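Local coordinates for hydroxylase (Rhodococcus sp., PDB 2OR0), which probably acts as a flavin-dependent hydroxylase of the acyl-CoA dehydrogenase fold, using reduced flavin to insert one oxygen atom into its substrate, at residues A[341-344]-A[345-349]. Numbering follows the deposited sequence.
Sequences QIAA and AWRAV
Ala344 O is gripped twice: Ala348 N donates to it over 3.3 Å, and Ser308 OG of helix 292-324 bonds to the same oxygen. These residues form about two and a half turns of helix 331-356, in the helical C-terminal domain of the acyl-CoA dehydrogenase family, and their i to i+4 backbone bonds include Arg347 N to Ala343 O at 2.9 Å. Arg347 doubles back along its own helix: CG stands anti to the backbone N (chi1 -169°), and a bend at chi3 (-53°) returns the guanidinium over the preceding turn. Ala343 O lies over one guanidinium face, offset toward its rim, Arg347 NH2 is 3.7 Å from Ala343 CB, and NH1 bonds to Ser308 OG. Ser308 thereby ties both the Ala344 carbonyl and the arginine to helix 292-324. A leucine in its place would probably leave Ser308 OG without its arginine partner and remove the guanidinium from over Ala343 O. Farther round the helix, Ile342 and Trp346 run side by side, Ile342 CG2 3.8 Å from Trp346 CD1, while Pro388 touches both. The indole NE1 bonds to His386 O, which helps hold the ring's rotation. Ile342 O, which accepts Trp346 N, also lies in the indole plane at its edge, 3.3 Å from Trp346 CD1.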
ATOM      1  N   GLN A 341      -6.553  11.247  -2.601  1.00 21.66           N
ATOM      2  CA  GLN A 341      -5.537  10.245  -2.444  1.00 20.66           C
ATOM      3  C   GLN A 341      -4.830   9.966  -3.785  1.00 20.92           C
ATOM      4  O   GLN A 341      -3.588   9.868  -3.849  1.00 20.81           O
ATOM      5  CB  GLN A 341      -6.202   8.977  -1.870  1.00 21.51           C
ATOM      6  CG  GLN A 341      -5.351   7.705  -1.905  1.00 20.45           C
ATOM      7  CD  GLN A 341      -5.723   6.853  -3.128  1.00 24.12           C
ATOM      8  OE1 GLN A 341      -6.907   6.604  -3.375  1.00 21.04           O
ATOM      9  NE2 GLN A 341      -4.722   6.416  -3.887  1.00 22.38           N
ATOM     10  N   ILE A 342      -5.619   9.832  -4.849  1.00 20.83           N
ATOM     11  CA  ILE A 342      -5.066   9.620  -6.174  1.00 20.52           C
ATOM     12  C   ILE A 342      -4.192  10.830  -6.556  1.00 20.81           C
ATOM     13  O   ILE A 342      -3.051  10.655  -6.946  1.00 20.76           O
ATOM     14  CB  ILE A 342      -6.187   9.450  -7.216  1.00 20.60           C
ATOM     15  CG1 ILE A 342      -6.872   8.100  -7.070  1.00 17.78           C
ATOM     16  CG2 ILE A 342      -5.633   9.628  -8.652  1.00 20.23           C
ATOM     17  CD1 ILE A 342      -8.271   8.080  -7.696  1.00 19.35           C
ATOM     18  N   ALA A 343      -4.748  12.041  -6.453  1.00 21.16           N
ATOM     19  CA  ALA A 343      -4.007  13.307  -6.712  1.00 21.36           C
ATOM     20  C   ALA A 343      -2.717  13.418  -5.909  1.00 21.99           C
ATOM     21  O   ALA A 343      -1.709  13.958  -6.417  1.00 22.85           O
ATOM     22  CB  ALA A 343      -4.900  14.507  -6.413  1.00 20.76           C
ATOM     23  N   ALA A 344      -2.741  12.940  -4.661  1.00 21.02           N
ATOM     24  CA  ALA A 344      -1.551  12.969  -3.822  1.00 21.81           C
ATOM     25  C   ALA A 344      -0.399  12.124  -4.415  1.00 21.86           C
ATOM     26  O   ALA A 344       0.754  12.560  -4.395  1.00 22.01           O
ATOM     27  CB  ALA A 344      -1.859  12.503  -2.404  1.00 21.38           C
ATOM     28  N   ALA A 345      -0.704  10.915  -4.905  1.00 20.99           N
ATOM     29  CA  ALA A 345       0.326  10.088  -5.564  1.00 20.58           C
ATOM     30  C   ALA A 345       0.914  10.805  -6.795  1.00 19.43           C
ATOM     31  O   ALA A 345       2.132  10.894  -6.943  1.00 19.75           O
ATOM     32  CB  ALA A 345      -0.232   8.708  -5.959  1.00 20.11           C
ATOM     33  N   TRP A 346       0.047  11.335  -7.647  1.00 18.73           N
ATOM     34  CA  TRP A 346       0.480  11.945  -8.883  1.00 20.53           C
ATOM     35  C   TRP A 346       1.354  13.208  -8.651  1.00 21.59           C
ATOM     36  O   TRP A 346       2.382  13.392  -9.315  1.00 21.32           O
ATOM     37  CB  TRP A 346      -0.720  12.292  -9.766  1.00 20.02           C
ATOM     38  CG  TRP A 346      -1.283  11.066 -10.512  1.00 22.87           C
ATOM     39  CD1 TRP A 346      -2.045  10.023  -9.975  1.00 22.75           C
ATOM     40  CD2 TRP A 346      -1.116  10.758 -11.908  1.00 21.13           C
ATOM     41  NE1 TRP A 346      -2.383   9.122 -10.984  1.00 21.63           N
ATOM     42  CE2 TRP A 346      -1.808   9.537 -12.161  1.00 23.21           C
ATOM     43  CE3 TRP A 346      -0.469  11.407 -12.974  1.00 21.96           C
ATOM     44  CZ2 TRP A 346      -1.865   8.961 -13.432  1.00 21.99           C
ATOM     45  CZ3 TRP A 346      -0.518  10.819 -14.255  1.00 22.06           C
ATOM     46  CH2 TRP A 346      -1.215   9.611 -14.462  1.00 22.06           C
ATOM     47  N   ARG A 347       0.915  14.052  -7.714  1.00 21.34           N
ATOM     48  CA  ARG A 347       1.608  15.287  -7.350  1.00 21.43           C
ATOM     49  C   ARG A 347       3.042  14.988  -6.904  1.00 20.54           C
ATOM     50  O   ARG A 347       3.976  15.649  -7.331  1.00 20.61           O
ATOM     51  CB  ARG A 347       0.823  16.043  -6.239  1.00 20.46           C
ATOM     52  CG  ARG A 347       1.313  17.495  -5.974  1.00 24.18           C
ATOM     53  CD  ARG A 347       0.475  18.177  -4.863  1.00 20.45           C
ATOM     54  NE  ARG A 347      -0.967  18.108  -5.151  1.00 22.18           N
ATOM     55  CZ  ARG A 347      -1.846  17.333  -4.508  1.00 20.51           C
ATOM     56  NH1 ARG A 347      -1.471  16.557  -3.497  1.00 21.82           N
ATOM     57  NH2 ARG A 347      -3.106  17.345  -4.874  1.00 20.21           N
ATOM     58  N   ALA A 348       3.188  13.984  -6.059  1.00 19.61           N
ATOM     59  CA  ALA A 348       4.460  13.619  -5.454  1.00 19.37           C
ATOM     60  C   ALA A 348       5.384  13.029  -6.508  1.00 19.90           C
ATOM     61  O   ALA A 348       6.559  13.397  -6.595  1.00 19.82           O
ATOM     62  CB  ALA A 348       4.217  12.632  -4.341  1.00 19.05           C
ATOM     63  N   VAL A 349       4.851  12.153  -7.356  1.00 19.80           N
ATOM     64  CA  VAL A 349       5.682  11.598  -8.433  1.00 19.51           C
ATOM     65  C   VAL A 349       6.156  12.659  -9.434  1.00 20.71           C
ATOM     66  O   VAL A 349       7.342  12.675  -9.792  1.00 19.12           O
ATOM     67  CB  VAL A 349       5.038  10.388  -9.139  1.00 19.23           C
ATOM     68  CG1 VAL A 349       5.958   9.894 -10.261  1.00 17.69           C
ATOM     69  CG2 VAL A 349       4.787   9.264  -8.114  1.00 16.99           C
TER